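PDB 2ZUX: YesW protein from Bacillus subtilis, which cleaves the rhamnogalacturonan backbone of plant cell-wall pectin by endo-type elimination, releasing oligosaccharides, and needs calcium or manganese for activity. Local coordinates for residues 413-425 with 452-466. Sequence-based numbering, arbitrary orientation.
Sequences VGRGMAADIDPRY and TNFGIWWDGDLLREQ. With CA (calcium ion), chain F; CA (calcium ion), chain I.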
# COMPACT_ATOMS: atom_id res chain seq x y z
N VAL A 413 -10.74 -9.51 -18.08
CA VAL A 413 -9.29 -9.44 -17.92
C VAL A 413 -9.03 -9.11 -16.46
O VAL A 413 -9.17 -7.97 -16.03
CB VAL A 413 -8.65 -8.38 -18.85
CG1 VAL A 413 -7.12 -8.34 -18.67
CG2 VAL A 413 -9.00 -8.69 -20.31
N GLY A 414 -8.66 -10.13 -15.68
CA GLY A 414 -8.63 -10.00 -14.23
C GLY A 414 -7.35 -9.44 -13.63
O GLY A 414 -7.34 -9.08 -12.45
N ARG A 415 -6.28 -9.39 -14.42
CA ARG A 415 -4.99 -8.94 -13.93
C ARG A 415 -4.33 -8.04 -14.97
O ARG A 415 -4.48 -8.25 -16.17
CB ARG A 415 -4.06 -10.13 -13.66
CG ARG A 415 -4.55 -11.13 -12.63
CD ARG A 415 -4.60 -10.53 -11.23
NE ARG A 415 -4.77 -11.58 -10.25
CZ ARG A 415 -3.78 -12.21 -9.63
NH1 ARG A 415 -2.51 -11.88 -9.86
NH2 ARG A 415 -4.06 -13.18 -8.77
N GLY A 416 -3.59 -7.05 -14.49
CA GLY A 416 -2.74 -6.23 -15.35
C GLY A 416 -1.61 -5.66 -14.53
O GLY A 416 -1.80 -5.38 -13.35
N MET A 417 -0.45 -5.50 -15.17
CA MET A 417 0.73 -4.96 -14.50
C MET A 417 1.35 -3.82 -15.27
O MET A 417 1.19 -3.72 -16.48
CB MET A 417 1.76 -6.07 -14.29
CG MET A 417 1.85 -6.58 -12.87
SD MET A 417 2.52 -5.37 -11.71
CE MET A 417 4.22 -5.26 -12.30
N ALA A 418 2.07 -2.97 -14.55
CA ALA A 418 2.84 -1.90 -15.15
C ALA A 418 4.19 -1.85 -14.45
O ALA A 418 4.25 -1.77 -13.21
CB ALA A 418 2.13 -0.57 -14.99
N ALA A 419 5.26 -1.92 -15.23
CA ALA A 419 6.63 -1.87 -14.72
C ALA A 419 7.61 -1.72 -15.86
O ALA A 419 7.40 -2.27 -16.94
CB ALA A 419 6.96 -3.12 -13.92
N ASP A 420 8.69 -0.97 -15.62
CA ASP A 420 9.77 -0.90 -16.60
C ASP A 420 10.57 -2.19 -16.51
O ASP A 420 11.40 -2.35 -15.60
CB ASP A 420 10.69 0.30 -16.34
CG ASP A 420 11.70 0.49 -17.45
OD1 ASP A 420 11.63 -0.25 -18.46
OD2 ASP A 420 12.57 1.39 -17.33
N ILE A 421 10.31 -3.11 -17.44
CA ILE A 421 10.99 -4.40 -17.47
C ILE A 421 11.86 -4.58 -18.72
O ILE A 421 12.64 -5.52 -18.79
CB ILE A 421 9.99 -5.57 -17.35
CG1 ILE A 421 9.10 -5.71 -18.59
CG2 ILE A 421 9.16 -5.42 -16.07
CD1 ILE A 421 8.20 -6.92 -18.56
N ASP A 422 11.72 -3.67 -19.68
CA ASP A 422 12.41 -3.79 -20.96
C ASP A 422 13.02 -2.43 -21.29
O ASP A 422 12.29 -1.48 -21.56
CB ASP A 422 11.41 -4.23 -22.03
CG ASP A 422 12.07 -4.59 -23.35
OD1 ASP A 422 13.17 -4.06 -23.65
OD2 ASP A 422 11.47 -5.40 -24.09
N PRO A 423 14.35 -2.32 -21.27
CA PRO A 423 14.98 -1.02 -21.50
C PRO A 423 14.99 -0.60 -22.97
O PRO A 423 15.39 0.53 -23.28
CB PRO A 423 16.40 -1.22 -20.98
CG PRO A 423 16.68 -2.66 -21.23
CD PRO A 423 15.36 -3.37 -21.03
N ARG A 424 14.56 -1.48 -23.86
CA ARG A 424 14.54 -1.17 -25.29
C ARG A 424 13.35 -0.28 -25.64
O ARG A 424 13.32 0.32 -26.71
CB ARG A 424 14.53 -2.44 -26.13
CG ARG A 424 15.69 -3.39 -25.83
CD ARG A 424 15.49 -4.72 -26.52
NE ARG A 424 14.23 -5.34 -26.10
CZ ARG A 424 13.68 -6.39 -26.70
NH1 ARG A 424 14.27 -6.96 -27.75
NH2 ARG A 424 12.52 -6.87 -26.26
N TYR A 425 12.37 -0.21 -24.74
CA TYR A 425 11.22 0.66 -24.93
C TYR A 425 11.18 1.65 -23.78
O TYR A 425 11.06 1.24 -22.62
CB TYR A 425 9.93 -0.16 -24.98
CG TYR A 425 9.85 -1.09 -26.16
CD1 TYR A 425 9.19 -0.71 -27.33
CD2 TYR A 425 10.43 -2.36 -26.11
CE1 TYR A 425 9.10 -1.58 -28.42
CE2 TYR A 425 10.35 -3.23 -27.19
CZ TYR A 425 9.69 -2.83 -28.34
OH TYR A 425 9.61 -3.69 -29.41
N THR A 452 1.42 -11.57 -12.91
CA THR A 452 0.75 -10.31 -13.19
C THR A 452 0.12 -9.84 -11.88
O THR A 452 -1.11 -9.82 -11.72
CB THR A 452 -0.29 -10.46 -14.32
OG1 THR A 452 0.32 -11.17 -15.40
CG2 THR A 452 -0.75 -9.10 -14.83
N ASN A 453 0.99 -9.49 -10.94
CA ASN A 453 0.57 -9.20 -9.57
C ASN A 453 1.24 -7.92 -9.07
O ASN A 453 0.67 -6.85 -9.22
CB ASN A 453 0.85 -10.41 -8.66
CG ASN A 453 0.24 -10.25 -7.29
OD1 ASN A 453 -0.51 -9.30 -7.04
ND2 ASN A 453 0.53 -11.18 -6.39
N PHE A 454 2.45 -8.02 -8.52
CA PHE A 454 3.18 -6.86 -8.04
C PHE A 454 4.44 -6.65 -8.88
O PHE A 454 4.99 -7.59 -9.46
CB PHE A 454 3.63 -7.06 -6.57
CG PHE A 454 2.62 -6.64 -5.52
CD1 PHE A 454 1.24 -6.84 -5.67
CD2 PHE A 454 3.07 -6.10 -4.32
CE1 PHE A 454 0.34 -6.48 -4.66
CE2 PHE A 454 2.19 -5.73 -3.32
CZ PHE A 454 0.83 -5.92 -3.49
N GLY A 455 4.88 -5.39 -8.92
CA GLY A 455 6.23 -5.05 -9.35
C GLY A 455 6.97 -4.59 -8.11
O GLY A 455 6.37 -3.97 -7.23
N ILE A 456 8.26 -4.93 -8.04
CA ILE A 456 9.10 -4.58 -6.91
C ILE A 456 10.51 -4.18 -7.36
O ILE A 456 11.10 -4.83 -8.24
CB ILE A 456 9.19 -5.76 -5.90
CG1 ILE A 456 9.96 -5.33 -4.65
CG2 ILE A 456 9.80 -7.01 -6.55
CD1 ILE A 456 9.97 -6.36 -3.55
N TRP A 457 11.06 -3.12 -6.76
CA TRP A 457 12.47 -2.78 -6.97
C TRP A 457 13.30 -3.58 -5.98
O TRP A 457 13.28 -3.29 -4.78
CB TRP A 457 12.73 -1.28 -6.83
CG TRP A 457 12.10 -0.50 -7.96
CD1 TRP A 457 12.48 -0.54 -9.28
CD2 TRP A 457 10.99 0.40 -7.88
NE1 TRP A 457 11.66 0.27 -10.03
CE2 TRP A 457 10.74 0.86 -9.20
CE3 TRP A 457 10.18 0.87 -6.83
CZ2 TRP A 457 9.71 1.77 -9.49
CZ3 TRP A 457 9.15 1.77 -7.13
CH2 TRP A 457 8.93 2.20 -8.45
N TRP A 458 13.99 -4.60 -6.48
CA TRP A 458 14.70 -5.55 -5.62
C TRP A 458 16.20 -5.65 -5.88
O TRP A 458 16.98 -5.68 -4.93
CB TRP A 458 14.07 -6.95 -5.74
CG TRP A 458 14.69 -7.94 -4.83
CD1 TRP A 458 15.51 -8.97 -5.18
CD2 TRP A 458 14.56 -8.00 -3.40
NE1 TRP A 458 15.88 -9.68 -4.06
CE2 TRP A 458 15.32 -9.10 -2.96
CE3 TRP A 458 13.86 -7.24 -2.46
CZ2 TRP A 458 15.40 -9.46 -1.60
CZ3 TRP A 458 13.95 -7.59 -1.11
CH2 TRP A 458 14.71 -8.69 -0.70
N ASP A 459 16.60 -5.74 -7.14
CA ASP A 459 18.01 -5.83 -7.46
C ASP A 459 18.63 -4.44 -7.61
O ASP A 459 18.04 -3.44 -7.18
CB ASP A 459 18.28 -6.76 -8.66
CG ASP A 459 17.79 -6.19 -9.98
OD1 ASP A 459 17.52 -4.97 -10.08
OD2 ASP A 459 17.70 -6.98 -10.94
N GLY A 460 19.82 -4.38 -8.19
CA GLY A 460 20.54 -3.12 -8.25
C GLY A 460 20.24 -2.23 -9.44
O GLY A 460 20.67 -1.08 -9.45
N ASP A 461 19.51 -2.74 -10.43
CA ASP A 461 19.24 -1.93 -11.62
C ASP A 461 17.92 -1.17 -11.51
O ASP A 461 17.09 -1.45 -10.63
CB ASP A 461 19.36 -2.75 -12.92
CG ASP A 461 18.16 -3.66 -13.19
OD1 ASP A 461 17.06 -3.44 -12.63
OD2 ASP A 461 18.32 -4.58 -14.00
N LEU A 462 17.74 -0.19 -12.39
CA LEU A 462 16.58 0.69 -12.35
C LEU A 462 15.32 0.07 -12.96
O LEU A 462 14.24 0.65 -12.83
CB LEU A 462 16.92 2.03 -13.01
CG LEU A 462 18.00 2.87 -12.31
CD1 LEU A 462 18.37 4.06 -13.19
CD2 LEU A 462 17.52 3.36 -10.94
N LEU A 463 15.45 -1.09 -13.59
CA LEU A 463 14.28 -1.84 -14.03
C LEU A 463 13.55 -2.37 -12.80
O LEU A 463 14.15 -2.49 -11.72
CB LEU A 463 14.67 -3.00 -14.96
CG LEU A 463 15.40 -2.61 -16.25
CD1 LEU A 463 15.80 -3.86 -17.01
CD2 LEU A 463 14.54 -1.70 -17.13
N ARG A 464 12.26 -2.68 -12.94
CA ARG A 464 11.50 -3.21 -11.83
C ARG A 464 11.33 -4.71 -11.98
O ARG A 464 11.05 -5.21 -13.08
CB ARG A 464 10.16 -2.49 -11.69
CG ARG A 464 9.60 -2.54 -10.28
CD ARG A 464 8.44 -1.60 -10.08
NE ARG A 464 8.13 -1.45 -8.66
CZ ARG A 464 7.02 -0.88 -8.19
NH1 ARG A 464 6.10 -0.40 -9.02
NH2 ARG A 464 6.83 -0.77 -6.87
N GLU A 465 11.51 -5.41 -10.86
CA GLU A 465 11.34 -6.86 -10.81
C GLU A 465 9.87 -7.19 -10.53
O GLU A 465 9.04 -6.28 -10.40
CB GLU A 465 12.30 -7.45 -9.78
CG GLU A 465 13.79 -7.40 -10.19
CD GLU A 465 14.35 -5.97 -10.32
OE1 GLU A 465 14.52 -5.29 -9.29
OE2 GLU A 465 14.66 -5.54 -11.46
N GLN A 466 9.54 -8.47 -10.46
CA GLN A 466 8.15 -8.90 -10.26
C GLN A 466 8.03 -9.67 -8.95
O GLN A 466 8.95 -10.38 -8.56
CB GLN A 466 7.67 -9.78 -11.41
CG GLN A 466 7.51 -9.04 -12.75
CD GLN A 466 8.86 -8.82 -13.45
OE1 GLN A 466 9.63 -9.76 -13.64
NE2 GLN A 466 9.16 -7.57 -13.77
CA CA F . 15.82 -3.56 -10.62
CA CA I . 10.91 0.19 -20.60
O HOH W 1 -2.87 -7.58 -11.54
O HOH W 2 12.66 1.74 -20.10
O HOH W 3 15.70 -2.50 -8.40
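Arg415 reaches the carbonyl of Thr452 with NH1, which donates to Thr452 O at 3.1 Å. The oxygen lies in the guanidinium plane, while NH1 sits above the carbonyl plane, 55° out of it. The bend at chi2 (-67°) turns CD back beside this oxygen, which CB and CG also flank. Water 1 lies within hydrogen-bonding reach of Gly416 O and Thr452 O, while Thr452 CG2 rests 3.5 Å from Gly416 N. Next along strand 416-419, Met417 lays SD 3.4 Å from Asn453 O and packs CE against Gly455, 3.4 Å from Gly455 N, where no side chain stands. At the other end, Arg464 N donates almost straight to Asp420 O (2.8 Å, 167°). Beside this bond Leu463 sends CD2 over the Asp420 carboxylate and CD1 to Pro423 CD.

Two calcium ions flank this end and probably stiffen its loops. Asp420 OD1, Asp422 O, Tyr425 O and water 2 bind one, completed by Gly427 and Glu429; Asp420 OD2 takes the backbone N of Asp570. Leu463 O joins Asp459, Asp461, the two-oxygen grip of Glu465 and water 3 round the other. The Arg464 guanidinium lies between Gly455 O on one face and the Trp457 ring on the other, held by Pro562 and a salt bridge from NH2 to Glu513. Strands 416-419 and 454-456 each begin an antiparallel sheet, so the contact joins neighbouring beta-propeller blades, a calcium loop following each strand.

Arg415 is a substrate-binding residue, its side chain about 6 Å from a bound rhamnose; an alanine here would probably leave Thr452 O without its guanidinium donor and weaken the substrate's hold nearby. The contact thus runs from a substrate-binding arginine to two separate calcium loops, consistent with a rigid seam between blades.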